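Local structure of protein toll (Drosophila melanogaster, 4LXR) at residues N373-I378 and L392-N397; T705-L710 and K733-F738. The protein acts as the cell-surface receptor for cleaved Spätzle, signalling antifungal defence and setting dorsal-ventral polarity in the fly embryo. One frame throughout, in Å; residues are numbered along the deposited sequence.

Contact 1 (N373-I378 and L392-N397); sequences NLLTGI and LVMSRN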
loop_
_atom_site.group_PDB
_atom_site.type_symbol
_atom_site.label_atom_id
_atom_site.label_comp_id
_atom_site.label_asym_id
_atom_site.label_seq_id
_atom_site.Cartn_x
_atom_site.Cartn_y
_atom_site.Cartn_z
ATOM N N ASN A 373 15.240 9.899 8.313
ATOM C CA ASN A 373 16.409 10.562 8.835
ATOM C C ASN A 373 16.056 12.009 9.169
ATOM O O ASN A 373 14.884 12.369 9.204
ATOM C CB ASN A 373 17.554 10.454 7.827
ATOM C CG ASN A 373 18.322 9.141 7.979
ATOM O OD1 ASN A 373 19.042 8.958 8.953
ATOM N ND2 ASN A 373 18.136 8.221 7.047
ATOM N N LEU A 374 17.064 12.830 9.417
ATOM C CA LEU A 374 16.838 14.199 9.847
ATOM C C LEU A 374 17.530 15.177 8.925
ATOM O O LEU A 374 18.048 16.176 9.386
ATOM C CB LEU A 374 17.379 14.387 11.260
ATOM C CG LEU A 374 16.773 13.472 12.328
ATOM C CD1 LEU A 374 17.526 13.623 13.637
ATOM C CD2 LEU A 374 15.284 13.774 12.521
ATOM N N LEU A 375 17.579 14.868 7.631
ATOM C CA LEU A 375 18.229 15.747 6.663
ATOM C C LEU A 375 17.380 16.995 6.396
ATOM O O LEU A 375 16.146 16.919 6.343
ATOM C CB LEU A 375 18.495 14.987 5.358
ATOM C CG LEU A 375 19.461 13.802 5.547
ATOM C CD1 LEU A 375 19.396 12.863 4.381
ATOM C CD2 LEU A 375 20.882 14.288 5.767
ATOM N N THR A 376 18.038 18.135 6.221
ATOM C CA THR A 376 17.320 19.397 6.079
ATOM C C THR A 376 17.464 20.036 4.710
ATOM O O THR A 376 16.783 20.991 4.418
ATOM C CB THR A 376 17.790 20.440 7.085
ATOM O OG1 THR A 376 19.218 20.524 7.037
ATOM C CG2 THR A 376 17.335 20.099 8.487
ATOM N N GLY A 377 18.345 19.515 3.869
ATOM C CA GLY A 377 18.583 20.150 2.592
ATOM C C GLY A 377 19.100 19.189 1.554
ATOM O O GLY A 377 19.509 18.069 1.866
ATOM N N ILE A 378 19.038 19.609 0.299
ATOM C CA ILE A 378 19.701 18.885 -0.773
ATOM C C ILE A 378 20.564 19.925 -1.442
ATOM O O ILE A 378 20.059 20.978 -1.874
ATOM C CB ILE A 378 18.720 18.294 -1.796
ATOM C CG1 ILE A 378 17.632 17.491 -1.092
ATOM C CG2 ILE A 378 19.468 17.418 -2.803
ATOM C CD1 ILE A 378 16.745 16.707 -2.043
ATOM N N LEU A 392 15.337 7.534 -5.816
ATOM C CA LEU A 392 15.824 8.268 -4.659
ATOM C C LEU A 392 14.688 8.366 -3.642
ATOM O O LEU A 392 13.606 8.902 -3.944
ATOM C CB LEU A 392 16.291 9.676 -5.070
ATOM C CG LEU A 392 16.789 10.600 -3.957
ATOM C CD1 LEU A 392 17.977 9.948 -3.197
ATOM C CD2 LEU A 392 17.184 12.000 -4.496
ATOM N N VAL A 393 14.921 7.834 -2.445
ATOM C CA VAL A 393 13.896 7.852 -1.397
ATOM C C VAL A 393 14.398 8.679 -0.222
ATOM O O VAL A 393 15.415 8.340 0.391
ATOM C CB VAL A 393 13.507 6.426 -0.925
ATOM C CG1 VAL A 393 12.348 6.473 0.074
ATOM C CG2 VAL A 393 13.133 5.560 -2.105
ATOM N N MET A 394 13.705 9.786 0.061
ATOM C CA MET A 394 14.093 10.681 1.141
ATOM C C MET A 394 12.889 11.039 1.986
ATOM O O MET A 394 12.815 12.137 2.570
ATOM C CB MET A 394 14.766 11.945 0.602
ATOM C CG MET A 394 16.004 11.651 -0.240
ATOM S SD MET A 394 16.936 13.132 -0.611
ATOM C CE MET A 394 17.453 13.682 1.004
ATOM N N SER A 395 11.953 10.096 2.048
ATOM C CA SER A 395 10.735 10.245 2.841
ATOM C C SER A 395 11.028 10.441 4.311
ATOM O O SER A 395 11.986 9.871 4.838
ATOM C CB SER A 395 9.874 8.993 2.686
ATOM O OG SER A 395 9.820 8.628 1.328
ATOM N N ARG A 396 10.179 11.226 4.969
ATOM C CA ARG A 396 10.241 11.421 6.410
ATOM C C ARG A 396 11.637 11.870 6.849
ATOM O O ARG A 396 12.286 11.226 7.680
ATOM C CB ARG A 396 9.783 10.156 7.156
ATOM C CG ARG A 396 8.282 9.834 6.971
ATOM C CD ARG A 396 7.877 8.476 7.558
ATOM N NE ARG A 396 8.699 7.410 6.994
ATOM C CZ ARG A 396 8.429 6.769 5.862
ATOM N NH1 ARG A 396 7.331 7.038 5.173
ATOM N NH2 ARG A 396 9.263 5.854 5.421
ATOM N N ASN A 397 12.095 12.963 6.243
ATOM C CA ASN A 397 13.234 13.725 6.740
ATOM C C ASN A 397 12.711 15.084 7.224
ATOM O O ASN A 397 11.542 15.194 7.554
ATOM C CB ASN A 397 14.315 13.854 5.663
ATOM C CG ASN A 397 15.238 12.639 5.610
ATOM O OD1 ASN A 397 16.326 12.661 6.186
ATOM N ND2 ASN A 397 14.811 11.576 4.922
#
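Asn397 turns its carboxamide toward the preceding repeat, where Asn397 OD1 accepts a hydrogen bond from the backbone N of Leu375, 2.9 Å away. The N-H arrives in the carbonyl plane, on a lone pair, and nearly straight (162° at the hydrogen). Chi1 of Asn397 (-84°) places CG beside its own backbone N, 3.6 Å from Asn373 O. ND2 turns back to the loop, giving weak bonds to O of Met394 and O of Ser395 and another to O of Leu370. CA of Asn397 lies 3.3 Å from Asn373 O, its C-H aimed almost straight at the oxygen. The Leu375 side chain runs alongside that of Asn397 in the same direction, its CB 3.3 Å from Asn397 OD1. Met394 crosses Leu375 at about a right angle, the bend at chi3 (63°) setting its CE 4.0 Å from Leu375 CD1. Met394 also meets Ile378 tip to tip, SD to CD1 at 3.9 Å. Asn373 repeats the scheme one repeat earlier, OD1 taking N of Leu351 and ND2 giving to O of Leu346. This is the asparagine ladder of leucine-rich repeats: each buried amide bonds to backbone at both ends, so the polar rungs stitch successive coils together beside an apolar core.

Contact 2 (T705-L710 and K733-F738); sequences TVLGFL and KPLLLF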
loop_
_atom_site.group_PDB
_atom_site.type_symbol
_atom_site.label_atom_id
_atom_site.label_comp_id
_atom_site.label_asym_id
_atom_site.label_seq_id
_atom_site.Cartn_x
_atom_site.Cartn_y
_atom_site.Cartn_z
ATOM N N THR A 705 -54.033 50.672 -19.688
ATOM C CA THR A 705 -52.625 50.912 -19.968
ATOM C C THR A 705 -51.715 49.871 -19.288
ATOM O O THR A 705 -50.684 49.468 -19.843
ATOM C CB THR A 705 -52.203 52.343 -19.586
ATOM O OG1 THR A 705 -50.822 52.523 -19.907
ATOM C CG2 THR A 705 -52.411 52.597 -18.105
ATOM N N VAL A 706 -52.106 49.425 -18.099
ATOM C CA VAL A 706 -51.359 48.389 -17.402
ATOM C C VAL A 706 -51.564 47.043 -18.087
ATOM O O VAL A 706 -50.634 46.246 -18.203
ATOM C CB VAL A 706 -51.761 48.293 -15.925
ATOM C CG1 VAL A 706 -51.166 47.039 -15.291
ATOM C CG2 VAL A 706 -51.298 49.526 -15.186
ATOM N N LEU A 707 -52.781 46.810 -18.565
ATOM C CA LEU A 707 -53.108 45.564 -19.249
ATOM C C LEU A 707 -52.342 45.462 -20.564
ATOM O O LEU A 707 -51.924 44.374 -20.954
ATOM C CB LEU A 707 -54.623 45.449 -19.488
ATOM C CG LEU A 707 -55.476 45.549 -18.218
ATOM C CD1 LEU A 707 -56.968 45.532 -18.544
ATOM C CD2 LEU A 707 -55.124 44.433 -17.230
ATOM N N GLY A 708 -52.153 46.597 -21.238
ATOM C CA GLY A 708 -51.388 46.628 -22.474
ATOM C C GLY A 708 -49.936 46.242 -22.230
ATOM O O GLY A 708 -49.348 45.466 -22.986
ATOM N N PHE A 709 -49.371 46.783 -21.154
ATOM C CA PHE A 709 -48.014 46.473 -20.709
ATOM C C PHE A 709 -47.851 44.973 -20.440
ATOM O O PHE A 709 -46.855 44.359 -20.830
ATOM C CB PHE A 709 -47.727 47.287 -19.444
ATOM C CG PHE A 709 -46.365 47.051 -18.840
ATOM C CD1 PHE A 709 -46.136 45.962 -18.001
ATOM C CD2 PHE A 709 -45.328 47.949 -19.069
ATOM C CE1 PHE A 709 -44.886 45.751 -17.431
ATOM C CE2 PHE A 709 -44.079 47.747 -18.498
ATOM C CZ PHE A 709 -43.861 46.651 -17.672
ATOM N N LEU A 710 -48.836 44.388 -19.770
ATOM C CA LEU A 710 -48.808 42.960 -19.455
ATOM C C LEU A 710 -48.811 42.050 -20.692
ATOM O O LEU A 710 -48.289 40.929 -20.649
ATOM C CB LEU A 710 -49.953 42.617 -18.508
ATOM C CG LEU A 710 -49.690 43.245 -17.138
ATOM C CD1 LEU A 710 -50.867 43.040 -16.200
ATOM C CD2 LEU A 710 -48.397 42.667 -16.540
ATOM N N LYS A 733 -64.590 45.916 -17.389
ATOM C CA LYS A 733 -64.655 45.169 -18.643
ATOM C C LYS A 733 -63.283 44.846 -19.284
ATOM O O LYS A 733 -63.056 43.697 -19.639
ATOM C CB LYS A 733 -65.590 45.829 -19.647
ATOM C CG LYS A 733 -65.987 44.935 -20.803
ATOM C CD LYS A 733 -66.287 45.771 -22.046
ATOM C CE LYS A 733 -67.227 45.067 -23.002
ATOM N NZ LYS A 733 -68.571 45.730 -23.034
ATOM N N PRO A 734 -62.381 45.847 -19.440
ATOM C CA PRO A 734 -61.071 45.501 -20.006
ATOM C C PRO A 734 -60.339 44.441 -19.201
ATOM O O PRO A 734 -59.741 43.558 -19.810
ATOM C CB PRO A 734 -60.285 46.825 -19.962
ATOM C CG PRO A 734 -61.161 47.805 -19.261
ATOM C CD PRO A 734 -62.556 47.311 -19.366
ATOM N N LEU A 735 -60.394 44.533 -17.872
ATOM C CA LEU A 735 -59.766 43.539 -17.009
ATOM C C LEU A 735 -60.414 42.170 -17.203
ATOM O O LEU A 735 -59.716 41.153 -17.265
ATOM C CB LEU A 735 -59.802 43.958 -15.533
ATOM C CG LEU A 735 -59.340 42.903 -14.513
ATOM C CD1 LEU A 735 -57.913 42.451 -14.764
ATOM C CD2 LEU A 735 -59.504 43.366 -13.080
ATOM N N LEU A 736 -61.738 42.141 -17.318
ATOM C CA LEU A 736 -62.432 40.871 -17.519
ATOM C C LEU A 736 -61.992 40.238 -18.834
ATOM O O LEU A 736 -61.633 39.063 -18.861
ATOM C CB LEU A 736 -63.964 41.027 -17.451
ATOM C CG LEU A 736 -64.747 39.706 -17.433
ATOM C CD1 LEU A 736 -64.389 38.898 -16.195
ATOM C CD2 LEU A 736 -66.298 39.880 -17.540
ATOM N N LEU A 737 -61.988 41.019 -19.916
ATOM C CA LEU A 737 -61.550 40.504 -21.224
ATOM C C LEU A 737 -60.069 40.057 -21.238
ATOM O O LEU A 737 -59.736 39.045 -21.849
ATOM C CB LEU A 737 -61.826 41.514 -22.347
ATOM C CG LEU A 737 -63.288 41.767 -22.751
ATOM C CD1 LEU A 737 -63.367 42.922 -23.761
ATOM C CD2 LEU A 737 -63.971 40.506 -23.293
ATOM N N PHE A 738 -59.205 40.818 -20.567
ATOM C CA PHE A 738 -57.803 40.444 -20.406
ATOM C C PHE A 738 -57.670 39.048 -19.799
ATOM O O PHE A 738 -56.999 38.190 -20.371
ATOM C CB PHE A 738 -57.049 41.483 -19.553
ATOM C CG PHE A 738 -55.626 41.093 -19.214
ATOM C CD1 PHE A 738 -54.605 41.234 -20.147
ATOM C CD2 PHE A 738 -55.306 40.607 -17.950
ATOM C CE1 PHE A 738 -53.284 40.880 -19.830
ATOM C CE2 PHE A 738 -53.986 40.251 -17.624
ATOM C CZ PHE A 738 -52.977 40.388 -18.568
#
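Leu707 is the bump of this interface, and the hollow that receives it is formed by Pro734, Leu735 and Phe738. Its two methyls part to fill different sides: Leu707 CD1 settles against the helix backbone, 3.6 Å from C of Pro734, and also touches the proline CB. Leu707 CD2 lies over one face of the Phe738 ring, offset toward the rim, in a CH-pi contact 4.1 Å from the centroid and 22° off the normal. Leu735 CD1 lies 4.2 Å from Leu707 CD2. In return, the ring is a bump for helix 704-710. Chi1 of Phe738 (174°) sends CG toward that helix, anti to the backbone N. Phe738 CZ comes 3.8 Å from CB of Leu710, the two side chains crossing at about a right angle. An alanine at Phe738 would probably leave Leu707 CD2 without its aromatic floor and open a gap beside Leu710. The axes of the short segments run nearly parallel, 10.4 Å apart at 18°. The helix of repeat 18 thus packs on the first helix of the second C-terminal cap. These two segments meet through apolar contacts, with no hydrogen bond between them, so shape complementarity joins repeat to cap.

From the N terminus, the chain passes the N-terminal strands and the first nine repeats, reaching contact 1 between repeats 10 and 11. Here 392-397 returns to 373-378 across 13 residues that finish one coil and lead into strand 391-393 of the next. Further repeats follow before the first cysteine-rich cap; the chain then enters the second, smaller repeat array through its own N-terminal cap and reaches contact 2, where 733-738 closes on 705-710 across 22 residues that include strand 718-720. The two loops are in series, neither nested nor crossed, with nearest atoms about 68 Å apart. They are a repeat-to-repeat and a repeat-to-cap junction of the ectodomain.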